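Local coordinates for ThiJ/PfpI family protein (Pseudomonas syringae pv. tomato, PDB 3EWN) that is of unknown function but belongs to the DJ-1/PfpI family, whose members share the class I glutamine amidotransferase-like fold, at residues W20-V30 against F46-V57; G93-S102 against F233-A241. All blocks are in the same frame, centred on the assembly; numbering follows the deposited sequence.

Contact 1: residues W20-V30 against F46-V57; sequences WMGDEQIAMLV and FGSLMGAKIYIV
Met28, a selenomethionine, reaches from strand 25-29 across to Phe46 and Ile54. Its CB sits 3.9 Å from Tyr55 O, and CG, anti to the carbonyl carbon (chi1 -54°), approaches CG2 of Ile54. Next along the chain, SE lies 3.8 Å from Ile54 CG2 and makes an oblique Met-aromatic contact with Phe46. A bend at chi3 (84°) then brings CE to the edge of the phenyl ring, in its plane, 3.7 Å from Phe46 CD2. Ile26, on the same face of the sheet, holds CG2 over one face of that ring, while its CD1 meets both Phe46 CD1 and Leu49 CD1. Leu39 and Pro42 of helix 36-46 also pack on Met28. The opposite face carries Gln25 and Tyr55: the phenol OH donates to Gln25 OE1 at 2.6 Å, with the amide and ring planes 45° apart. Between the faces, the backbone hydrogen bonds of a parallel strand pair run from Lys53 N to Glu24 O (2.9 Å) as far as Val30 N to Val57 O. Upstream of the strands, a water donates to both Glu24 O and Gly51 O, and Glu24 OE2 forms a salt bridge with Arg190. Strands 25-29 and 53-58 with helix 36-46 form the first beta-alpha-beta crossover, in chain order, of the central, largely parallel sheet of the DJ-1/PfpI fold.

Contact 2: residues G93-S102 against F233-A241; sequences GTDGTLAAAS and FTKKADALA
Helices 95-100 and 233-240 run side by side in nearly the same direction, their axes 8° apart and 10.8 Å away at closest approach. Leu98 packs as a knob into a hole formed by Phe233, Lys236, Ala237 and Leu240. CG, anti to the carbonyl carbon (chi1 -63°), carries Leu98 in among these residues, both methyls close to Phe233. CD2 goes on to lie 3.9 Å from Leu240 CD2, whereas CD1 presses tightly on the aliphatic part of Lys236, 3.3 Å from CE. At the N-terminal end of helix 95-100, the methyl CG2 of Thr94 sits above the centre of the Phe233 ring in a CH-pi contact, 4.3 Å from the centroid. Leu128 of helix 126-132 also packs on that ring. Gly93 O, close to the ring at CZ, accepts a hydrogen bond from Ser125 and another from a glycerol, probably from the crystallisation liquor. Toward the C-terminal ends, Leu240 CD2 also meets Ala101 CB at 3.7 Å, and Ser102 OG turns back to donate to Leu98 O. About one turn before Leu98, where Asp95 and Lys236 are both exposed, a salt bridge links the helices: Lys236 NZ, modelled a short 2.5 Å from Asp95 OD1, meets it from above the carboxylate plane.

The two contacts follow one another in the chain, contact 1 closing before contact 2 opens. They lie on opposite sides of the chain's centre, their centres 27 Å apart; their nearest atoms are about 5 Å from each other, without touching. The central sheet relates them: strand 25-29 of contact 1 is flanked by strand 53-58 on one side and by strand 87-90 on the other, and strand 87-90 leads directly into the 93-102 segment. Contact 1 is local to one beta-alpha-beta unit, whereas contact 2 fastens the C-terminal helix 231-240, 131 residues on, to the segment that follows strand 87-90, beside helix 126-132.

Contact 1: residues W20-V30 against F46-V57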
ATOM      1  N   TRP A  20      18.374  14.340  -7.950  1.00 12.44           N
ATOM      2  CA  TRP A  20      17.007  14.731  -7.615  1.00 12.54           C
ATOM      3  C   TRP A  20      16.027  14.590  -8.771  1.00 13.10           C
ATOM      4  O   TRP A  20      14.908  14.109  -8.583  1.00 12.35           O
ATOM      5  CB  TRP A  20      16.984  16.175  -7.098  1.00 13.02           C
ATOM      6  CG  TRP A  20      17.751  16.341  -5.826  1.00 14.12           C
ATOM      7  CD1 TRP A  20      18.876  17.092  -5.632  1.00 16.51           C
ATOM      8  CD2 TRP A  20      17.488  15.684  -4.582  1.00 14.77           C
ATOM      9  NE1 TRP A  20      19.334  16.937  -4.344  1.00 15.43           N
ATOM     10  CE2 TRP A  20      18.498  16.078  -3.679  1.00 16.43           C
ATOM     11  CE3 TRP A  20      16.495  14.795  -4.146  1.00 16.42           C
ATOM     12  CZ2 TRP A  20      18.547  15.612  -2.362  1.00 17.48           C
ATOM     13  CZ3 TRP A  20      16.544  14.331  -2.837  1.00 17.05           C
ATOM     14  CH2 TRP A  20      17.566  14.740  -1.960  1.00 18.10           C
HETATM   15  N   MSE A  21      16.448  15.017  -9.958  1.00 13.24           N
HETATM   16  CA  MSE A  21      15.601  14.948 -11.146  1.00 15.59           C
HETATM   17  C   MSE A  21      15.852  13.718 -12.003  1.00 14.73           C
HETATM   18  O   MSE A  21      16.972  13.219 -12.099  1.00 15.39           O
HETATM   19  CB  MSE A  21      15.786  16.196 -12.018  1.00 20.28           C
HETATM   20  CG  MSE A  21      14.954  17.400 -11.619  1.00 27.14           C
HETATM   21 SE   MSE A  21      13.053  17.047 -11.713  1.00 38.66          SE
HETATM   22  CE  MSE A  21      12.948  16.428 -13.501  1.00 29.24           C
ATOM     23  N   GLY A  22      14.782  13.240 -12.629  1.00 13.45           N
ATOM     24  CA  GLY A  22      14.869  12.079 -13.492  1.00 14.33           C
ATOM     25  C   GLY A  22      13.808  12.185 -14.569  1.00 14.46           C
ATOM     26  O   GLY A  22      12.996  13.108 -14.548  1.00 15.30           O
ATOM     27  N   ASP A  23      13.802  11.245 -15.507  1.00 15.10           N
ATOM     28  CA  ASP A  23      12.825  11.274 -16.591  1.00 16.16           C
ATOM     29  C   ASP A  23      12.317   9.872 -16.908  1.00 13.92           C
ATOM     30  O   ASP A  23      12.007   9.558 -18.059  1.00 13.66           O
ATOM     31  CB  ASP A  23      13.463  11.889 -17.837  1.00 21.77           C
ATOM     32  CG  ASP A  23      14.545  11.008 -18.434  1.00 27.05           C
ATOM     33  OD1 ASP A  23      15.319  10.401 -17.664  1.00 30.91           O
ATOM     34  OD2 ASP A  23      14.627  10.929 -19.677  1.00 32.68           O
ATOM     35  N   GLU A  24      12.219   9.036 -15.879  1.00 10.32           N
ATOM     36  CA  GLU A  24      11.762   7.665 -16.062  1.00 10.42           C
ATOM     37  C   GLU A  24      10.325   7.558 -16.565  1.00  9.50           C
ATOM     38  O   GLU A  24       9.462   8.363 -16.210  1.00 10.75           O
ATOM     39  CB  GLU A  24      11.883   6.877 -14.750  1.00  8.42           C
ATOM     40  CG  GLU A  24      13.303   6.758 -14.211  1.00  9.64           C
ATOM     41  CD  GLU A  24      13.668   7.866 -13.236  1.00  9.50           C
ATOM     42  OE1 GLU A  24      12.928   8.869 -13.140  1.00 10.35           O
ATOM     43  OE2 GLU A  24      14.710   7.730 -12.562  1.00 11.79           O
ATOM     44  N   GLN A  25      10.087   6.552 -17.397  1.00  8.73           N
ATOM     45  CA  GLN A  25       8.764   6.267 -17.943  1.00  9.55           C
ATOM     46  C   GLN A  25       8.413   4.935 -17.299  1.00  8.41           C
ATOM     47  O   GLN A  25       9.022   3.917 -17.613  1.00  8.38           O
ATOM     48  CB  GLN A  25       8.829   6.108 -19.462  1.00 12.65           C
ATOM     49  CG  GLN A  25       9.323   7.345 -20.192  1.00 19.00           C
ATOM     50  CD  GLN A  25       8.431   8.544 -19.963  1.00 21.55           C
ATOM     51  OE1 GLN A  25       7.212   8.462 -20.114  1.00 24.64           O
ATOM     52  NE2 GLN A  25       9.035   9.674 -19.600  1.00 24.73           N
ATOM     53  N   ILE A  26       7.426   4.947 -16.412  1.00  8.24           N
ATOM     54  CA  ILE A  26       7.044   3.752 -15.674  1.00  8.46           C
ATOM     55  C   ILE A  26       5.609   3.323 -15.942  1.00  8.35           C
ATOM     56  O   ILE A  26       4.670   4.069 -15.661  1.00  8.43           O
ATOM     57  CB  ILE A  26       7.229   4.006 -14.154  1.00  8.68           C
ATOM     58  CG1 ILE A  26       8.693   4.360 -13.874  1.00  9.68           C
ATOM     59  CG2 ILE A  26       6.799   2.793 -13.350  1.00  9.00           C
ATOM     60  CD1 ILE A  26       8.948   4.951 -12.497  1.00  9.20           C
ATOM     61  N   ALA A  27       5.441   2.119 -16.484  1.00  8.11           N
ATOM     62  CA  ALA A  27       4.107   1.603 -16.771  1.00  7.61           C
ATOM     63  C   ALA A  27       3.733   0.517 -15.767  1.00  9.33           C
ATOM     64  O   ALA A  27       4.442  -0.480 -15.624  1.00  7.63           O
ATOM     65  CB  ALA A  27       4.049   1.044 -18.193  1.00  8.46           C
HETATM   66  N   MSE A  28       2.610   0.716 -15.083  1.00  7.90           N
HETATM   67  CA  MSE A  28       2.132  -0.239 -14.092  1.00  7.16           C
HETATM   68  C   MSE A  28       0.785  -0.804 -14.527  1.00  6.71           C
HETATM   69  O   MSE A  28      -0.207  -0.085 -14.611  1.00  6.97           O
HETATM   70  CB  MSE A  28       2.012   0.453 -12.732  1.00  7.67           C
HETATM   71  CG  MSE A  28       3.308   1.155 -12.298  1.00  8.55           C
HETATM   72 SE   MSE A  28       3.248   2.007 -10.570  1.00 15.39          SE
HETATM   73  CE  MSE A  28       3.658   0.501  -9.470  1.00  7.28           C
ATOM     74  N   LEU A  29       0.766  -2.099 -14.816  1.00  5.67           N
ATOM     75  CA  LEU A  29      -0.447  -2.771 -15.249  1.00  5.84           C
ATOM     76  C   LEU A  29      -1.443  -2.923 -14.106  1.00  6.94           C
ATOM     77  O   LEU A  29      -1.055  -3.204 -12.975  1.00  7.75           O
ATOM     78  CB  LEU A  29      -0.106  -4.161 -15.797  1.00  6.87           C
ATOM     79  CG  LEU A  29      -1.275  -5.060 -16.204  1.00  4.95           C
ATOM     80  CD1 LEU A  29      -1.880  -4.564 -17.510  1.00  7.21           C
ATOM     81  CD2 LEU A  29      -0.778  -6.496 -16.364  1.00  7.32           C
ATOM     82  N   VAL A  30      -2.721  -2.711 -14.403  1.00  6.97           N
ATOM     83  CA  VAL A  30      -3.777  -2.901 -13.413  1.00  6.21           C
ATOM     84  C   VAL A  30      -4.861  -3.698 -14.119  1.00  7.07           C
ATOM     85  O   VAL A  30      -5.001  -3.612 -15.335  1.00  7.07           O
ATOM     86  CB  VAL A  30      -4.377  -1.568 -12.870  1.00  7.14           C
ATOM     87  CG1 VAL A  30      -3.312  -0.800 -12.110  1.00  6.04           C
ATOM     88  CG2 VAL A  30      -4.968  -0.736 -14.003  1.00  7.54           C
ATOM     89  N   PHE A  46       7.839   4.378  -6.363  1.00  7.16           N
ATOM     90  CA  PHE A  46       8.046   4.969  -7.684  1.00  7.88           C
ATOM     91  C   PHE A  46       7.531   6.402  -7.704  1.00  8.71           C
ATOM     92  O   PHE A  46       8.080   7.271  -8.391  1.00  8.40           O
ATOM     93  CB  PHE A  46       7.313   4.174  -8.769  1.00  8.44           C
ATOM     94  CG  PHE A  46       7.945   2.855  -9.100  1.00  8.77           C
ATOM     95  CD1 PHE A  46       9.315   2.760  -9.318  1.00 10.02           C
ATOM     96  CD2 PHE A  46       7.165   1.713  -9.238  1.00  8.88           C
ATOM     97  CE1 PHE A  46       9.897   1.547  -9.674  1.00 12.04           C
ATOM     98  CE2 PHE A  46       7.741   0.493  -9.595  1.00 10.71           C
ATOM     99  CZ  PHE A  46       9.111   0.413  -9.813  1.00 10.72           C
ATOM    100  N   GLY A  47       6.470   6.640  -6.943  1.00  9.66           N
ATOM    101  CA  GLY A  47       5.878   7.965  -6.885  1.00  9.35           C
ATOM    102  C   GLY A  47       6.789   9.002  -6.256  1.00 10.46           C
ATOM    103  O   GLY A  47       6.556  10.199  -6.407  1.00 12.15           O
ATOM    104  N   SER A  48       7.829   8.550  -5.560  1.00  9.44           N
ATOM    105  CA  SER A  48       8.765   9.466  -4.912  1.00  8.96           C
ATOM    106  C   SER A  48       9.783  10.045  -5.893  1.00  9.07           C
ATOM    107  O   SER A  48      10.481  11.000  -5.569  1.00 10.17           O
ATOM    108  CB  SER A  48       9.522   8.753  -3.791  1.00  9.36           C
ATOM    109  OG  SER A  48      10.551   7.935  -4.325  1.00 12.55           O
ATOM    110  N   LEU A  49       9.861   9.464  -7.085  1.00  9.19           N
ATOM    111  CA  LEU A  49      10.806   9.903  -8.106  1.00  8.73           C
ATOM    112  C   LEU A  49      10.397  11.209  -8.796  1.00 10.50           C
ATOM    113  O   LEU A  49       9.436  11.234  -9.562  1.00 10.53           O
ATOM    114  CB  LEU A  49      10.959   8.790  -9.152  1.00  8.90           C
ATOM    115  CG  LEU A  49      11.475   7.446  -8.622  1.00  8.96           C
ATOM    116  CD1 LEU A  49      11.280   6.361  -9.673  1.00  8.75           C
ATOM    117  CD2 LEU A  49      12.949   7.578  -8.250  1.00 10.32           C
HETATM  118  N   MSE A  50      11.131  12.289  -8.531  1.00 11.63           N
HETATM  119  CA  MSE A  50      10.836  13.587  -9.141  1.00 12.67           C
HETATM  120  C   MSE A  50      11.120  13.564 -10.641  1.00 11.49           C
HETATM  121  O   MSE A  50      12.200  13.154 -11.065  1.00 10.46           O
HETATM  122  CB  MSE A  50      11.689  14.685  -8.494  1.00 15.94           C
HETATM  123  CG  MSE A  50      11.337  15.006  -7.054  1.00 19.81           C
HETATM  124 SE   MSE A  50      12.694  16.109  -6.195  1.00 32.82          SE
HETATM  125  CE  MSE A  50      12.381  17.724  -7.183  1.00 27.54           C
ATOM    126  N   GLY A  51      10.151  13.999 -11.442  1.00 11.03           N
ATOM    127  CA  GLY A  51      10.338  14.033 -12.883  1.00 11.63           C
ATOM    128  C   GLY A  51       9.862  12.797 -13.623  1.00 11.43           C
ATOM    129  O   GLY A  51       9.682  12.828 -14.841  1.00 12.57           O
ATOM    130  N   ALA A  52       9.658  11.706 -12.893  1.00 10.68           N
ATOM    131  CA  ALA A  52       9.215  10.466 -13.505  1.00  9.57           C
ATOM    132  C   ALA A  52       7.742  10.536 -13.860  1.00 10.61           C
ATOM    133  O   ALA A  52       6.962  11.229 -13.200  1.00 12.32           O
ATOM    134  CB  ALA A  52       9.467   9.296 -12.561  1.00 10.46           C
ATOM    135  N   LYS A  53       7.375   9.820 -14.916  1.00  9.95           N
ATOM    136  CA  LYS A  53       5.993   9.761 -15.362  1.00 10.71           C
ATOM    137  C   LYS A  53       5.498   8.337 -15.162  1.00 10.07           C
ATOM    138  O   LYS A  53       6.072   7.391 -15.695  1.00 10.64           O
ATOM    139  CB  LYS A  53       5.891  10.148 -16.838  1.00 13.12           C
ATOM    140  CG  LYS A  53       6.304  11.587 -17.109  1.00 16.24           C
ATOM    141  CD  LYS A  53       6.154  11.940 -18.573  1.00 20.79           C
ATOM    142  CE  LYS A  53       6.547  13.390 -18.823  1.00 23.76           C
ATOM    143  NZ  LYS A  53       6.295  13.785 -20.235  1.00 25.55           N
ATOM    144  N   ILE A  54       4.440   8.188 -14.373  1.00  9.23           N
ATOM    145  CA  ILE A  54       3.873   6.869 -14.105  1.00  9.18           C
ATOM    146  C   ILE A  54       2.569   6.683 -14.874  1.00  9.58           C
ATOM    147  O   ILE A  54       1.693   7.550 -14.847  1.00 10.72           O
ATOM    148  CB  ILE A  54       3.577   6.681 -12.602  1.00  9.49           C
ATOM    149  CG1 ILE A  54       4.873   6.787 -11.797  1.00  9.98           C
ATOM    150  CG2 ILE A  54       2.926   5.319 -12.365  1.00 10.20           C
ATOM    151  CD1 ILE A  54       4.661   6.787 -10.294  1.00  9.29           C
ATOM    152  N   TYR A  55       2.448   5.554 -15.561  1.00  8.76           N
ATOM    153  CA  TYR A  55       1.244   5.248 -16.324  1.00  9.05           C
ATOM    154  C   TYR A  55       0.535   4.051 -15.696  1.00  8.77           C
ATOM    155  O   TYR A  55       1.148   3.004 -15.492  1.00  7.94           O
ATOM    156  CB  TYR A  55       1.615   4.916 -17.770  1.00  9.62           C
ATOM    157  CG  TYR A  55       2.422   5.994 -18.455  1.00 11.34           C
ATOM    158  CD1 TYR A  55       1.797   7.080 -19.062  1.00 11.98           C
ATOM    159  CD2 TYR A  55       3.815   5.945 -18.464  1.00 12.56           C
ATOM    160  CE1 TYR A  55       2.542   8.098 -19.666  1.00 12.55           C
ATOM    161  CE2 TYR A  55       4.570   6.959 -19.064  1.00 13.00           C
ATOM    162  CZ  TYR A  55       3.925   8.030 -19.661  1.00 13.08           C
ATOM    163  OH  TYR A  55       4.661   9.035 -20.249  1.00 14.29           O
ATOM    164  N   ILE A  56      -0.745   4.219 -15.371  1.00  9.11           N
ATOM    165  CA  ILE A  56      -1.544   3.137 -14.799  1.00  8.03           C
ATOM    166  C   ILE A  56      -2.253   2.556 -16.019  1.00  8.24           C
ATOM    167  O   ILE A  56      -3.254   3.094 -16.484  1.00  8.34           O
ATOM    168  CB  ILE A  56      -2.559   3.689 -13.778  1.00  8.43           C
ATOM    169  CG1 ILE A  56      -1.821   4.524 -12.725  1.00  8.99           C
ATOM    170  CG2 ILE A  56      -3.305   2.547 -13.100  1.00  8.03           C
ATOM    171  CD1 ILE A  56      -0.715   3.766 -11.979  1.00 10.46           C
ATOM    172  N   VAL A  57      -1.706   1.456 -16.535  1.00  8.10           N
ATOM    173  CA  VAL A  57      -2.202   0.828 -17.755  1.00  7.78           C
ATOM    174  C   VAL A  57      -3.171  -0.332 -17.600  1.00  8.42           C
ATOM    175  O   VAL A  57      -2.946  -1.243 -16.806  1.00  8.51           O
ATOM    176  CB  VAL A  57      -1.017   0.330 -18.603  1.00  8.73           C
ATOM    177  CG1 VAL A  57      -1.496  -0.084 -19.982  1.00  7.80           C
ATOM    178  CG2 VAL A  57       0.039   1.412 -18.697  1.00  8.93           C
TER
HETATM  179  O   HOH W   1       9.686  11.338 -17.134  1.00 32.21           O

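Contact 2: residues G93-S102 against F233-A241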
ATOM      1  N   GLY A  93      -2.445 -10.944  -7.472  1.00  7.24           N
ATOM      2  CA  GLY A  93      -3.825 -11.168  -7.079  1.00  7.77           C
ATOM      3  C   GLY A  93      -4.060 -12.658  -7.254  1.00  8.23           C
ATOM      4  O   GLY A  93      -3.099 -13.426  -7.244  1.00  9.23           O
ATOM      5  N   THR A  94      -5.308 -13.090  -7.422  1.00  8.66           N
ATOM      6  CA  THR A  94      -5.567 -14.518  -7.599  1.00  9.69           C
ATOM      7  C   THR A  94      -6.306 -14.806  -8.904  1.00  9.74           C
ATOM      8  O   THR A  94      -5.690 -14.833  -9.969  1.00  9.10           O
ATOM      9  CB  THR A  94      -6.363 -15.093  -6.409  1.00 12.03           C
ATOM     10  OG1 THR A  94      -7.567 -14.345  -6.228  1.00 16.40           O
ATOM     11  CG2 THR A  94      -5.534 -15.012  -5.137  1.00 14.38           C
ATOM     12  N   ASP A  95      -7.618 -15.017  -8.833  1.00 10.43           N
ATOM     13  CA  ASP A  95      -8.382 -15.295 -10.047  1.00  9.62           C
ATOM     14  C   ASP A  95      -8.240 -14.170 -11.069  1.00  9.65           C
ATOM     15  O   ASP A  95      -8.225 -14.419 -12.275  1.00  9.43           O
ATOM     16  CB  ASP A  95      -9.865 -15.518  -9.727  1.00 12.76           C
ATOM     17  CG  ASP A  95     -10.131 -16.881  -9.096  1.00 15.71           C
ATOM     18  OD1 ASP A  95      -9.280 -17.782  -9.238  1.00 19.74           O
ATOM     19  OD2 ASP A  95     -11.197 -17.052  -8.472  1.00 19.11           O
ATOM     20  N   GLY A  96      -8.131 -12.934 -10.585  1.00  9.17           N
ATOM     21  CA  GLY A  96      -7.980 -11.807 -11.489  1.00  8.62           C
ATOM     22  C   GLY A  96      -6.651 -11.856 -12.219  1.00  8.78           C
ATOM     23  O   GLY A  96      -6.544 -11.440 -13.375  1.00  8.15           O
ATOM     24  N   THR A  97      -5.636 -12.368 -11.532  1.00  8.15           N
ATOM     25  CA  THR A  97      -4.292 -12.492 -12.081  1.00  7.06           C
ATOM     26  C   THR A  97      -4.233 -13.613 -13.119  1.00  8.56           C
ATOM     27  O   THR A  97      -3.554 -13.493 -14.140  1.00  9.54           O
ATOM     28  CB  THR A  97      -3.285 -12.800 -10.964  1.00  6.99           C
ATOM     29  OG1 THR A  97      -3.342 -11.762  -9.976  1.00  8.34           O
ATOM     30  CG2 THR A  97      -1.869 -12.904 -11.529  1.00  7.85           C
ATOM     31  N   LEU A  98      -4.937 -14.708 -12.844  1.00  8.67           N
ATOM     32  CA  LEU A  98      -4.972 -15.833 -13.768  1.00  9.04           C
ATOM     33  C   LEU A  98      -5.681 -15.379 -15.039  1.00 10.08           C
ATOM     34  O   LEU A  98      -5.290 -15.747 -16.149  1.00 10.22           O
ATOM     35  CB  LEU A  98      -5.716 -17.013 -13.135  1.00  9.89           C
ATOM     36  CG  LEU A  98      -5.058 -17.602 -11.881  1.00  9.37           C
ATOM     37  CD1 LEU A  98      -6.010 -18.585 -11.212  1.00 11.02           C
ATOM     38  CD2 LEU A  98      -3.748 -18.292 -12.269  1.00 10.68           C
ATOM     39  N   ALA A  99      -6.730 -14.580 -14.873  1.00  8.92           N
ATOM     40  CA  ALA A  99      -7.476 -14.070 -16.015  1.00  8.89           C
ATOM     41  C   ALA A  99      -6.571 -13.166 -16.846  1.00  9.98           C
ATOM     42  O   ALA A  99      -6.528 -13.268 -18.069  1.00 10.49           O
ATOM     43  CB  ALA A  99      -8.705 -13.294 -15.546  1.00 10.11           C
ATOM     44  N   ALA A 100      -5.844 -12.277 -16.181  1.00  8.83           N
ATOM     45  CA  ALA A 100      -4.941 -11.376 -16.888  1.00  9.34           C
ATOM     46  C   ALA A 100      -3.835 -12.155 -17.606  1.00  9.21           C
ATOM     47  O   ALA A 100      -3.468 -11.823 -18.734  1.00  9.92           O
ATOM     48  CB  ALA A 100      -4.330 -10.372 -15.914  1.00  9.98           C
ATOM     49  N   ALA A 101      -3.319 -13.192 -16.954  1.00  7.60           N
ATOM     50  CA  ALA A 101      -2.250 -14.008 -17.524  1.00  9.50           C
ATOM     51  C   ALA A 101      -2.741 -14.928 -18.636  1.00 10.78           C
ATOM     52  O   ALA A 101      -1.939 -15.610 -19.274  1.00 11.58           O
ATOM     53  CB  ALA A 101      -1.584 -14.835 -16.424  1.00  7.47           C
ATOM     54  N   SER A 102      -4.053 -14.945 -18.862  1.00 11.40           N
ATOM     55  CA  SER A 102      -4.654 -15.783 -19.903  1.00 13.07           C
ATOM     56  C   SER A 102      -5.327 -14.944 -20.988  1.00 13.37           C
ATOM     57  O   SER A 102      -5.906 -15.485 -21.933  1.00 15.44           O
ATOM     58  CB  SER A 102      -5.698 -16.721 -19.289  1.00 13.84           C
ATOM     59  OG  SER A 102      -5.123 -17.527 -18.282  1.00 19.41           O
ATOM     60  N   PHE A 233      -5.830 -21.903  -5.825  1.00 11.29           N
ATOM     61  CA  PHE A 233      -5.009 -20.993  -6.617  1.00  9.48           C
ATOM     62  C   PHE A 233      -3.699 -21.676  -7.014  1.00  9.53           C
ATOM     63  O   PHE A 233      -3.267 -21.582  -8.161  1.00 10.50           O
ATOM     64  CB  PHE A 233      -4.713 -19.719  -5.822  1.00  9.41           C
ATOM     65  CG  PHE A 233      -3.844 -18.730  -6.554  1.00  8.58           C
ATOM     66  CD1 PHE A 233      -4.277 -18.144  -7.740  1.00  9.19           C
ATOM     67  CD2 PHE A 233      -2.597 -18.376  -6.050  1.00  9.95           C
ATOM     68  CE1 PHE A 233      -3.482 -17.211  -8.412  1.00 10.05           C
ATOM     69  CE2 PHE A 233      -1.796 -17.445  -6.710  1.00 10.39           C
ATOM     70  CZ  PHE A 233      -2.240 -16.862  -7.895  1.00 10.30           C
ATOM     71  N   THR A 234      -3.069 -22.371  -6.074  1.00  9.11           N
ATOM     72  CA  THR A 234      -1.818 -23.056  -6.381  1.00  9.06           C
ATOM     73  C   THR A 234      -1.987 -24.007  -7.557  1.00 10.19           C
ATOM     74  O   THR A 234      -1.161 -24.027  -8.470  1.00 10.19           O
ATOM     75  CB  THR A 234      -1.302 -23.864  -5.184  1.00  9.68           C
ATOM     76  OG1 THR A 234      -1.021 -22.974  -4.098  1.00  9.33           O
ATOM     77  CG2 THR A 234      -0.026 -24.619  -5.561  1.00  9.58           C
ATOM     78  N   LYS A 235      -3.053 -24.801  -7.533  1.00 10.54           N
ATOM     79  CA  LYS A 235      -3.296 -25.740  -8.618  1.00 11.78           C
ATOM     80  C   LYS A 235      -3.586 -25.030  -9.939  1.00 10.95           C
ATOM     81  O   LYS A 235      -3.083 -25.439 -10.982  1.00 11.93           O
ATOM     82  CB  LYS A 235      -4.441 -26.694  -8.256  1.00 16.08           C
ATOM     83  CG  LYS A 235      -4.061 -27.726  -7.197  1.00 23.62           C
ATOM     84  CD  LYS A 235      -5.159 -28.763  -6.973  1.00 27.45           C
ATOM     85  CE  LYS A 235      -6.353 -28.189  -6.225  1.00 30.01           C
ATOM     86  NZ  LYS A 235      -6.010 -27.779  -4.833  1.00 33.15           N
ATOM     87  N   LYS A 236      -4.377 -23.962  -9.897  1.00 10.18           N
ATOM     88  CA  LYS A 236      -4.701 -23.217 -11.116  1.00  9.82           C
ATOM     89  C   LYS A 236      -3.470 -22.524 -11.685  1.00  9.96           C
ATOM     90  O   LYS A 236      -3.347 -22.365 -12.903  1.00 10.25           O
ATOM     91  CB  LYS A 236      -5.807 -22.195 -10.840  1.00 11.37           C
ATOM     92  CG  LYS A 236      -7.167 -22.840 -10.615  1.00 15.96           C
ATOM     93  CD  LYS A 236      -8.166 -21.878  -9.992  1.00 20.65           C
ATOM     94  CE  LYS A 236      -8.544 -20.758 -10.935  1.00 24.91           C
ATOM     95  NZ  LYS A 236      -9.700 -19.988 -10.394  1.00 24.74           N
ATOM     96  N   ALA A 237      -2.563 -22.102 -10.805  1.00  9.01           N
ATOM     97  CA  ALA A 237      -1.331 -21.461 -11.247  1.00  8.91           C
ATOM     98  C   ALA A 237      -0.491 -22.505 -11.975  1.00  9.81           C
ATOM     99  O   ALA A 237       0.026 -22.250 -13.057  1.00  8.44           O
ATOM    100  CB  ALA A 237      -0.562 -20.904 -10.055  1.00  9.24           C
ATOM    101  N   ASP A 238      -0.355 -23.686 -11.378  1.00 10.75           N
ATOM    102  CA  ASP A 238       0.415 -24.752 -12.013  1.00 11.50           C
ATOM    103  C   ASP A 238      -0.187 -25.093 -13.374  1.00 11.04           C
ATOM    104  O   ASP A 238       0.540 -25.319 -14.337  1.00 12.64           O
ATOM    105  CB  ASP A 238       0.440 -26.012 -11.141  1.00 13.68           C
ATOM    106  CG  ASP A 238       1.375 -25.884  -9.950  1.00 18.34           C
ATOM    107  OD1 ASP A 238       2.337 -25.088 -10.021  1.00 18.77           O
ATOM    108  OD2 ASP A 238       1.161 -26.601  -8.947  1.00 20.66           O
ATOM    109  N   ALA A 239      -1.515 -25.131 -13.454  1.00 10.62           N
ATOM    110  CA  ALA A 239      -2.187 -25.446 -14.712  1.00 11.79           C
ATOM    111  C   ALA A 239      -1.888 -24.373 -15.754  1.00 12.26           C
ATOM    112  O   ALA A 239      -1.631 -24.674 -16.921  1.00 12.80           O
ATOM    113  CB  ALA A 239      -3.703 -25.562 -14.490  1.00 12.49           C
ATOM    114  N   LEU A 240      -1.930 -23.117 -15.322  1.00 11.46           N
ATOM    115  CA  LEU A 240      -1.658 -21.986 -16.201  1.00 13.15           C
ATOM    116  C   LEU A 240      -0.249 -22.097 -16.779  1.00 13.33           C
ATOM    117  O   LEU A 240      -0.012 -21.765 -17.940  1.00 13.35           O
ATOM    118  CB  LEU A 240      -1.773 -20.673 -15.420  1.00 14.33           C
ATOM    119  CG  LEU A 240      -1.395 -19.394 -16.170  1.00 14.86           C
ATOM    120  CD1 LEU A 240      -2.538 -18.985 -17.082  1.00 17.92           C
ATOM    121  CD2 LEU A 240      -1.095 -18.279 -15.176  1.00 15.30           C
ATOM    122  N   ALA A 241       0.686 -22.562 -15.957  1.00 13.59           N
ATOM    123  CA  ALA A 241       2.076 -22.694 -16.373  1.00 14.91           C
ATOM    124  C   ALA A 241       2.323 -23.947 -17.204  1.00 16.13           C
ATOM    125  O   ALA A 241       3.459 -24.241 -17.567  1.00 17.03           O
ATOM    126  CB  ALA A 241       2.987 -22.683 -15.152  1.00 12.85           C
TER